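Local coordinates for protein methionine gamma-lyase (Trichomonas vaginalis, PDB 1PFF) that belongs to the Cys/Met metabolism family of PLP-dependent enzymes and shares the fold of the PLP-dependent aminotransferase clan, at residues Val292-Glu295 with Glu296-Ala300; Ala258-Val261 with Leu262-His266; Ser182-Asp185 with Ala186-Ile189; Thr195-Met198 with Arg199-Ala203. One frame throughout, in Å; residues are numbered along the deposited sequence.

Contact 1 (Val292-Glu295 with Glu296-Ala300); sequences VPKE and EREAA
Arg297 and Lys294 meet at the first turn of helix 294-299, where the arginine chain folds back along that turn. Its CG stands beside the backbone N (chi1 -64°) and a bend at chi3 then lays the guanidinium against Lys294, so that the lysine CA lies over the centre of one flat face, 3.7 Å above the plane. Lys294 CG touches Arg297 NH2 at 3.5 Å, a methylene-to-guanidinium contact; the charged ends, Lys294 NZ and Arg297 NH2, themselves stay 6.1 Å apart. Val292 CB also touches the arginine chain, 3.8 Å from Arg297 CG.

The lysine runs extended until a turn at chi4 (-82°) brings NZ to Glu298 OE2. This salt bridge, at 2.6 Å from NZ to OE2, uses the syn lone pair of the oxygen. A water between Lys294 NZ and Glu298 OE1 closes a ring, so both carboxylate oxygens are tied to the same ammonium group, one directly and one through solvent.

Glu296 packs instead against Pro293. Its CG lies alongside Pro293 CB, 3.8 Å away, the two side chains pointing the same way. Pro293, the N-cap residue, directs its carbonyl oxygen to Arg297 N at 3.1 Å and accepts a weak bond from Glu296 N.

Arg297 also ties this short surface helix to the chain on both sides of it in sequence: NH2 forms a salt bridge with Asp304, ahead of strand 306-310, while NH1 makes a weak bond to the carbonyl of His289, between helices 284-287 and 294-299.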
loop_
_atom_site.group_PDB
_atom_site.type_symbol
_atom_site.label_atom_id
_atom_site.label_comp_id
_atom_site.label_asym_id
_atom_site.label_seq_id
_atom_site.Cartn_x
_atom_site.Cartn_y
_atom_site.Cartn_z
ATOM N N VAL A 292 34.878 1.941 12.432
ATOM C CA VAL A 292 35.964 1.076 11.985
ATOM C C VAL A 292 37.301 1.748 12.302
ATOM O O VAL A 292 37.484 2.924 11.973
ATOM C CB VAL A 292 35.869 0.766 10.460
ATOM C CG1 VAL A 292 36.869 -0.312 10.053
ATOM C CG2 VAL A 292 34.454 0.348 10.074
ATOM N N PRO A 293 38.225 1.019 12.941
ATOM C CA PRO A 293 39.554 1.564 13.251
ATOM C C PRO A 293 40.198 2.179 12.008
ATOM O O PRO A 293 40.175 1.556 10.942
ATOM C CB PRO A 293 40.344 0.331 13.710
ATOM C CG PRO A 293 39.312 -0.595 14.259
ATOM C CD PRO A 293 38.075 -0.370 13.419
ATOM N N LYS A 294 40.755 3.381 12.157
ATOM C CA LYS A 294 41.307 4.160 11.038
ATOM C C LYS A 294 42.205 3.345 10.099
ATOM O O LYS A 294 42.010 3.356 8.881
ATOM C CB LYS A 294 42.062 5.395 11.562
ATOM C CG LYS A 294 42.452 6.405 10.485
ATOM C CD LYS A 294 43.068 7.665 11.092
ATOM C CE LYS A 294 43.689 8.560 10.022
ATOM N NZ LYS A 294 45.070 8.124 9.637
ATOM N N GLU A 295 43.173 2.640 10.678
ATOM C CA GLU A 295 44.147 1.862 9.914
ATOM C C GLU A 295 43.496 0.747 9.097
ATOM O O GLU A 295 44.001 0.371 8.031
ATOM C CB GLU A 295 45.219 1.276 10.838
ATOM C CG GLU A 295 45.913 2.302 11.720
ATOM C CD GLU A 295 47.114 1.726 12.446
ATOM O OE1 GLU A 295 46.979 0.656 13.078
ATOM O OE2 GLU A 295 48.196 2.344 12.382
ATOM N N GLU A 296 42.375 0.233 9.601
ATOM C CA GLU A 296 41.610 -0.804 8.911
ATOM C C GLU A 296 40.829 -0.241 7.727
ATOM O O GLU A 296 40.715 -0.894 6.691
ATOM C CB GLU A 296 40.659 -1.500 9.880
ATOM C CG GLU A 296 41.364 -2.213 11.022
ATOM C CD GLU A 296 40.663 -3.489 11.433
ATOM O OE1 GLU A 296 39.474 -3.664 11.081
ATOM O OE2 GLU A 296 41.307 -4.319 12.107
ATOM N N ARG A 297 40.284 0.963 7.889
ATOM C CA ARG A 297 39.646 1.674 6.781
ATOM C C ARG A 297 40.661 1.873 5.657
ATOM O O ARG A 297 40.364 1.629 4.485
ATOM C CB ARG A 297 39.114 3.039 7.237
ATOM C CG ARG A 297 38.006 2.991 8.281
ATOM C CD ARG A 297 37.288 4.314 8.497
ATOM N NE ARG A 297 38.197 5.424 8.802
ATOM C CZ ARG A 297 38.224 6.085 9.958
ATOM N NH1 ARG A 297 37.406 5.742 10.951
ATOM N NH2 ARG A 297 39.074 7.087 10.129
ATOM N N GLU A 298 41.862 2.300 6.042
ATOM C CA GLU A 298 42.943 2.640 5.119
ATOM C C GLU A 298 43.541 1.429 4.399
ATOM O O GLU A 298 43.837 1.491 3.200
ATOM C CB GLU A 298 44.033 3.420 5.866
ATOM C CG GLU A 298 43.564 4.792 6.329
ATOM C CD GLU A 298 44.433 5.414 7.404
ATOM O OE1 GLU A 298 45.240 4.699 8.045
ATOM O OE2 GLU A 298 44.310 6.641 7.605
ATOM N N ALA A 299 43.718 0.330 5.131
ATOM C CA ALA A 299 44.175 -0.920 4.533
ATOM C C ALA A 299 43.202 -1.376 3.437
ATOM O O ALA A 299 43.624 -1.928 2.415
ATOM C CB ALA A 299 44.346 -1.997 5.602
ATOM N N ALA A 300 41.913 -1.104 3.648
ATOM C CA ALA A 300 40.852 -1.490 2.714
ATOM C C ALA A 300 40.544 -0.442 1.625
ATOM O O ALA A 300 39.557 -0.577 0.901
ATOM C CB ALA A 300 39.585 -1.840 3.479
HETATM O O HOH W 1 46.458 5.829 10.176
#

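Contact 2 (Ala258-Val261 with Leu262-His266); sequences AKKV and LDNCH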
loop_
_atom_site.group_PDB
_atom_site.type_symbol
_atom_site.label_atom_id
_atom_site.label_comp_id
_atom_site.label_asym_id
_atom_site.label_seq_id
_atom_site.Cartn_x
_atom_site.Cartn_y
_atom_site.Cartn_z
ATOM N N ALA A 258 37.034 18.245 3.988
ATOM C CA ALA A 258 35.836 17.512 3.579
ATOM C C ALA A 258 34.607 17.943 4.385
ATOM O O ALA A 258 33.559 18.204 3.810
ATOM C CB ALA A 258 36.059 16.005 3.675
ATOM N N LYS A 259 34.753 18.041 5.705
ATOM C CA LYS A 259 33.655 18.466 6.578
ATOM C C LYS A 259 33.137 19.859 6.217
ATOM O O LYS A 259 31.926 20.089 6.206
ATOM C CB LYS A 259 34.090 18.443 8.048
ATOM C CG LYS A 259 33.943 17.080 8.733
ATOM C CD LYS A 259 32.617 16.968 9.496
ATOM C CE LYS A 259 32.159 15.510 9.603
ATOM N NZ LYS A 259 30.805 15.283 9.010
ATOM N N LYS A 260 34.055 20.781 5.929
ATOM C CA LYS A 260 33.684 22.147 5.541
ATOM C C LYS A 260 32.926 22.161 4.217
ATOM O O LYS A 260 31.926 22.862 4.085
ATOM C CB LYS A 260 34.914 23.058 5.453
ATOM C CG LYS A 260 34.581 24.557 5.385
ATOM C CD LYS A 260 35.840 25.420 5.421
ATOM C CE LYS A 260 35.511 26.879 5.078
ATOM N NZ LYS A 260 36.566 27.824 5.579
ATOM N N VAL A 261 33.424 21.397 3.239
ATOM C CA VAL A 261 32.739 21.252 1.952
ATOM C C VAL A 261 31.319 20.714 2.159
ATOM O O VAL A 261 30.349 21.324 1.699
ATOM C CB VAL A 261 33.541 20.367 0.952
ATOM C CG1 VAL A 261 32.682 19.969 -0.275
ATOM C CG2 VAL A 261 34.798 21.087 0.503
ATOM N N LEU A 262 31.202 19.596 2.876
ATOM C CA LEU A 262 29.904 18.951 3.081
ATOM C C LEU A 262 28.930 19.831 3.861
ATOM O O LEU A 262 27.719 19.758 3.645
ATOM C CB LEU A 262 30.047 17.580 3.759
ATOM C CG LEU A 262 30.657 16.399 2.980
ATOM C CD1 LEU A 262 29.965 15.082 3.334
ATOM C CD2 LEU A 262 30.660 16.613 1.477
ATOM N N ASP A 263 29.463 20.666 4.757
ATOM C CA ASP A 263 28.638 21.636 5.484
ATOM C C ASP A 263 28.021 22.685 4.546
ATOM O O ASP A 263 27.058 23.363 4.910
ATOM C CB ASP A 263 29.442 22.313 6.608
ATOM C CG ASP A 263 29.584 21.429 7.856
ATOM O OD1 ASP A 263 28.736 20.542 8.088
ATOM O OD2 ASP A 263 30.513 21.546 8.680
ATOM N N ASN A 264 28.578 22.803 3.339
ATOM C CA ASN A 264 28.132 23.794 2.364
ATOM C C ASN A 264 27.445 23.244 1.110
ATOM O O ASN A 264 27.269 23.966 0.127
ATOM C CB ASN A 264 29.290 24.707 1.987
ATOM C CG ASN A 264 29.544 25.752 3.037
ATOM O OD1 ASN A 264 28.898 26.799 3.046
ATOM N ND2 ASN A 264 30.458 25.461 3.954
ATOM N N CYS A 265 27.063 21.972 1.154
ATOM C CA CYS A 265 26.232 21.390 0.109
ATOM C C CYS A 265 24.764 21.607 0.463
ATOM O O CYS A 265 24.330 21.324 1.580
ATOM C CB CYS A 265 26.545 19.908 -0.069
ATOM S SG CYS A 265 28.223 19.607 -0.673
ATOM N N HIS A 266 24.012 22.119 -0.502
ATOM C CA HIS A 266 22.617 22.470 -0.293
ATOM C C HIS A 266 21.720 21.608 -1.186
ATOM O O HIS A 266 20.928 20.806 -0.680
ATOM C CB HIS A 266 22.409 23.976 -0.523
ATOM C CG HIS A 266 23.343 24.844 0.275
ATOM N ND1 HIS A 266 22.990 25.412 1.481
ATOM C CD2 HIS A 266 24.618 25.236 0.039
ATOM C CE1 HIS A 266 24.004 26.115 1.955
ATOM N NE2 HIS A 266 25.006 26.025 1.099
#
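Leu262 N and Asp263 N bond to Ala258 O and Lys259 O, continuing the i to i+4 pattern of helix 255-263. At Asn264 a single i to i+3 bond follows: its N donates to Val261 O, 2.8 Å away, from well above the carbonyl plane (54° out of it).

The side chain of Asn264 turns back on the same turn. Its ND2 gives a nearly straight bond to Lys260 O, 3.0 Å long at 172°, with the oxygen lying in the amide plane. CG beside the backbone N (chi1 -79°) carries the amide back along the helix to this carbonyl, and OD1 is engaged weakly by Gln325 NE2, so both ends of the amide help fix its rotation.

The apolar contacts are fewer and longer. Val261 CG1 is 4.3 Å from Leu262 CD2 and 4.5 Å from Cys265 SG.

These residues face separate neighbours. Val261 and Asn264 pack on helix 316-328, Leu262 and Cys265 rest on Ile281 of strand 280-282, and Leu262 also reaches Met287 of helix 284-287, so this part of the helix lies against both the five-stranded sheet and helix 316-328.

Contact 3 (Ser182-Asp185 with Ala186-Ile189); sequences SPHD and AWLI
Ser182 OG is held by several partners, while the carbonyl oxygen of the same residue, Ser182 O, accepts a 2.8 Å bond from Ala186 N. As N-cap residue, Ser182 accepts weak side-chain bonds from His184 N, at 3.2 Å from OG, and from Asp185 N, at 3.4 Å from OG. The same OG is hydrogen-bonded to Asp185 OD2 of the second subunit. OD2 of Asp185 in this chain is likewise held by Ser182 OG and His184 ND1 of that subunit, so the caps of two helices are laced together across the interface.

This is the N-terminal end of helix 183-216, the long helix that in this PLP-dependent fold connects the part built on the seven-stranded sheet with the part built on the five-stranded sheet. Its first turns are regular: Leu188 N bonds to His184 O at 3.1 Å and Ile189 N to Asp185 O at 2.8 Å.

Around the imidazole the side chains are aromatic and apolar. With CG opposite the backbone N (chi1 180°), His184 extends along the helix flank, where Trp187 meets it in an offset edge-to-face pair. The edge of the indole is directed at the face of the imidazole, the planes lie at 60°, and His184 CE1 comes within 3.8 Å of Trp187 CZ3. Leu188 reaches the ring with one methyl, CD1, 3.5 Å from His184 NE2. The imidazole also meets His184 of the second subunit ring to ring, and Leu188 packs against that histidine too, while Trp187 rests on Thr151 of the third subunit.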
loop_
_atom_site.group_PDB
_atom_site.type_symbol
_atom_site.label_atom_id
_atom_site.label_comp_id
_atom_site.label_asym_id
_atom_site.label_seq_id
_atom_site.Cartn_x
_atom_site.Cartn_y
_atom_site.Cartn_z
ATOM N N SER A 182 8.645 -7.949 -0.278
ATOM C CA SER A 182 7.281 -7.503 -0.025
ATOM C C SER A 182 6.574 -7.293 -1.363
ATOM O O SER A 182 7.139 -6.686 -2.266
ATOM C CB SER A 182 7.299 -6.197 0.768
ATOM O OG SER A 182 6.066 -5.513 0.657
ATOM N N PRO A 183 5.353 -7.813 -1.507
ATOM C CA PRO A 183 4.560 -7.563 -2.717
ATOM C C PRO A 183 4.320 -6.074 -2.974
ATOM O O PRO A 183 4.185 -5.705 -4.139
ATOM C CB PRO A 183 3.237 -8.281 -2.433
ATOM C CG PRO A 183 3.220 -8.479 -0.959
ATOM C CD PRO A 183 4.651 -8.699 -0.561
ATOM N N HIS A 184 4.276 -5.246 -1.927
ATOM C CA HIS A 184 4.125 -3.799 -2.116
ATOM C C HIS A 184 5.403 -3.177 -2.687
ATOM O O HIS A 184 5.349 -2.342 -3.585
ATOM C CB HIS A 184 3.736 -3.084 -0.821
ATOM C CG HIS A 184 3.574 -1.601 -0.981
ATOM N ND1 HIS A 184 2.395 -1.020 -1.399
ATOM C CD2 HIS A 184 4.451 -0.583 -0.809
ATOM C CE1 HIS A 184 2.547 0.292 -1.462
ATOM N NE2 HIS A 184 3.786 0.583 -1.108
ATOM N N ASP A 185 6.546 -3.576 -2.140
ATOM C CA ASP A 185 7.829 -3.110 -2.648
ATOM C C ASP A 185 8.011 -3.591 -4.087
ATOM O O ASP A 185 8.433 -2.820 -4.943
ATOM C CB ASP A 185 8.978 -3.570 -1.739
ATOM C CG ASP A 185 9.034 -2.792 -0.427
ATOM O OD1 ASP A 185 10.082 -2.801 0.236
ATOM O OD2 ASP A 185 8.086 -2.131 0.025
ATOM N N ALA A 186 7.649 -4.845 -4.350
ATOM C CA ALA A 186 7.758 -5.426 -5.691
ATOM C C ALA A 186 6.950 -4.640 -6.720
ATOM O O ALA A 186 7.413 -4.404 -7.833
ATOM C CB ALA A 186 7.316 -6.877 -5.680
ATOM N N TRP A 187 5.739 -4.246 -6.338
ATOM C CA TRP A 187 4.870 -3.484 -7.229
ATOM C C TRP A 187 5.506 -2.132 -7.564
ATOM O O TRP A 187 5.599 -1.762 -8.738
ATOM C CB TRP A 187 3.479 -3.331 -6.602
ATOM C CG TRP A 187 2.631 -2.293 -7.247
ATOM C CD1 TRP A 187 2.144 -2.302 -8.523
ATOM C CD2 TRP A 187 2.177 -1.078 -6.651
ATOM N NE1 TRP A 187 1.410 -1.164 -8.755
ATOM C CE2 TRP A 187 1.412 -0.394 -7.622
ATOM C CE3 TRP A 187 2.334 -0.493 -5.384
ATOM C CZ2 TRP A 187 0.807 0.842 -7.372
ATOM C CZ3 TRP A 187 1.731 0.739 -5.132
ATOM C CH2 TRP A 187 0.976 1.391 -6.125
ATOM N N LEU A 188 5.967 -1.426 -6.532
ATOM C CA LEU A 188 6.686 -0.159 -6.684
ATOM C C LEU A 188 7.941 -0.280 -7.543
ATOM O O LEU A 188 8.226 0.603 -8.356
ATOM C CB LEU A 188 7.053 0.428 -5.314
ATOM C CG LEU A 188 5.937 1.111 -4.515
ATOM C CD1 LEU A 188 6.440 1.605 -3.157
ATOM C CD2 LEU A 188 5.303 2.254 -5.315
ATOM N N ILE A 189 8.689 -1.370 -7.362
ATOM C CA ILE A 189 9.885 -1.611 -8.170
ATOM C C ILE A 189 9.500 -1.815 -9.631
ATOM O O ILE A 189 10.156 -1.271 -10.528
ATOM C CB ILE A 189 10.691 -2.833 -7.648
ATOM C CG1 ILE A 189 11.089 -2.657 -6.177
ATOM C CG2 ILE A 189 11.932 -3.077 -8.504
ATOM C CD1 ILE A 189 11.960 -1.467 -5.903
#

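Contact 4 (Thr195-Met198 with Arg199-Ala203); sequences TLDM and RVKRA
Arg199 turns back on Thr195 by both backbone and side chain. Its N donates to Thr195 O, and NE donates to Thr195 OG1, 2.9 Å away in a nearly straight bond (167°) with the oxygen in the guanidinium plane. The threonine hydroxyl stands between its own N and carbonyl carbon (chi1 58°), the rotamer that presents it to the arginine. Thr195 O and Leu196 CA lie over one face of the guanidinium, and its NH groups reach the carbonyls of Tyr146, Ile147 and Gly192.

Val200 comes next, its CG2 side by side with Leu196 CD1 at 3.7 Å; both side chains touch helix 125-128. Lys201, extended beyond CG, then brings NZ to Asp197 OD2 in a 2.8 Å salt bridge. NZ approaches OD2 on its syn side, 22° out of the carboxylate plane. Arg202 N bonds to Met198 O at 3.0 Å, and Ala203 N to Arg199 O.

Two kinds of charge handling follow. The buried Arg199 is met by neutral oxygens, whose dipoles probably stabilise its charge, whereas Asp197 is shared: OD1 pairs with Arg202 of the third subunit, so its two cations probably favour the ionised carboxylate.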
loop_
_atom_site.group_PDB
_atom_site.type_symbol
_atom_site.label_atom_id
_atom_site.label_comp_id
_atom_site.label_asym_id
_atom_site.label_seq_id
_atom_site.Cartn_x
_atom_site.Cartn_y
_atom_site.Cartn_z
ATOM N N THR A 195 10.775 4.097 -15.578
ATOM C CA THR A 195 11.587 5.321 -15.603
ATOM C C THR A 195 13.069 5.015 -15.408
ATOM O O THR A 195 13.889 5.923 -15.310
ATOM C CB THR A 195 11.134 6.335 -14.534
ATOM O OG1 THR A 195 11.208 5.741 -13.226
ATOM C CG2 THR A 195 9.663 6.723 -14.721
ATOM N N LEU A 196 13.406 3.734 -15.349
ATOM C CA LEU A 196 14.782 3.322 -15.075
ATOM C C LEU A 196 15.773 3.816 -16.144
ATOM O O LEU A 196 16.810 4.393 -15.817
ATOM C CB LEU A 196 14.838 1.801 -14.905
ATOM C CG LEU A 196 16.206 1.107 -14.875
ATOM C CD1 LEU A 196 16.977 1.413 -13.620
ATOM C CD2 LEU A 196 16.013 -0.395 -15.058
ATOM N N ASP A 197 15.435 3.612 -17.415
ATOM C CA ASP A 197 16.277 4.073 -18.519
ATOM C C ASP A 197 16.571 5.572 -18.411
ATOM O O ASP A 197 17.730 6.001 -18.481
ATOM C CB ASP A 197 15.588 3.745 -19.851
ATOM C CG ASP A 197 16.429 4.121 -21.062
ATOM O OD1 ASP A 197 16.289 5.256 -21.560
ATOM O OD2 ASP A 197 17.222 3.331 -21.603
ATOM N N MET A 198 15.509 6.351 -18.213
ATOM C CA MET A 198 15.596 7.799 -18.065
ATOM C C MET A 198 16.489 8.218 -16.889
ATOM O O MET A 198 17.379 9.050 -17.044
ATOM C CB MET A 198 14.174 8.360 -17.904
ATOM C CG MET A 198 14.062 9.845 -17.628
ATOM S SD MET A 198 12.390 10.155 -16.963
ATOM C CE MET A 198 12.627 9.846 -15.250
ATOM N N ARG A 199 16.246 7.641 -15.718
ATOM C CA ARG A 199 16.953 8.046 -14.499
ATOM C C ARG A 199 18.437 7.666 -14.532
ATOM O O ARG A 199 19.298 8.443 -14.099
ATOM C CB ARG A 199 16.264 7.439 -13.270
ATOM C CG ARG A 199 15.008 8.223 -12.810
ATOM C CD ARG A 199 14.257 7.626 -11.608
ATOM N NE ARG A 199 13.702 6.295 -11.888
ATOM C CZ ARG A 199 14.296 5.149 -11.552
ATOM N NH1 ARG A 199 15.475 5.168 -10.929
ATOM N NH2 ARG A 199 13.718 3.991 -11.840
ATOM N N VAL A 200 18.735 6.472 -15.036
ATOM C CA VAL A 200 20.118 6.011 -15.101
ATOM C C VAL A 200 20.934 6.834 -16.094
ATOM O O VAL A 200 22.056 7.264 -15.784
ATOM C CB VAL A 200 20.203 4.511 -15.413
ATOM C CG1 VAL A 200 21.620 4.113 -15.892
ATOM C CG2 VAL A 200 19.842 3.717 -14.173
ATOM N N LYS A 201 20.355 7.085 -17.264
ATOM C CA LYS A 201 21.060 7.806 -18.318
ATOM C C LYS A 201 21.246 9.289 -18.017
ATOM O O LYS A 201 22.340 9.830 -18.209
ATOM C CB LYS A 201 20.370 7.576 -19.672
ATOM C CG LYS A 201 20.432 6.100 -20.109
ATOM C CD LYS A 201 19.924 5.888 -21.531
ATOM C CE LYS A 201 20.350 4.513 -22.035
ATOM N NZ LYS A 201 19.459 4.024 -23.106
ATOM N N ARG A 202 20.203 9.950 -17.523
ATOM C CA ARG A 202 20.360 11.359 -17.119
ATOM C C ARG A 202 21.364 11.525 -15.978
ATOM O O ARG A 202 22.183 12.447 -16.011
ATOM C CB ARG A 202 19.027 12.016 -16.757
ATOM C CG ARG A 202 19.153 13.546 -16.481
ATOM C CD ARG A 202 19.237 14.418 -17.746
ATOM N NE ARG A 202 17.924 14.974 -18.097
ATOM C CZ ARG A 202 17.453 15.111 -19.339
ATOM N NH1 ARG A 202 18.180 14.747 -20.387
ATOM N NH2 ARG A 202 16.240 15.619 -19.537
ATOM N N ALA A 203 21.303 10.651 -14.972
ATOM C CA ALA A 203 22.294 10.718 -13.883
ATOM C C ALA A 203 23.723 10.517 -14.395
ATOM O O ALA A 203 24.636 11.247 -13.987
ATOM C CB ALA A 203 21.974 9.718 -12.786
#

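Contacts 3 and 4 both belong to helix 183-216, their centres about 20 Å apart, and both touch the third subunit. Contact 4 is the most buried; contacts 2 and 3 are partly buried, and contact 1 lies at the surface. Contacts 1 and 2 sit on short C-terminal helices, centres about 23 Å apart, and no other chain of the assembly reaches them. The same lysine-carboxylate salt bridge, between residues four apart, recurs in contacts 1 and 4; its second partner differs, water at the surface and another subunit's arginine at the interface. Contact 3 caps a long helix's start, contact 1 takes in a whole short one, and contact 2 lies toward the C-terminal end of another.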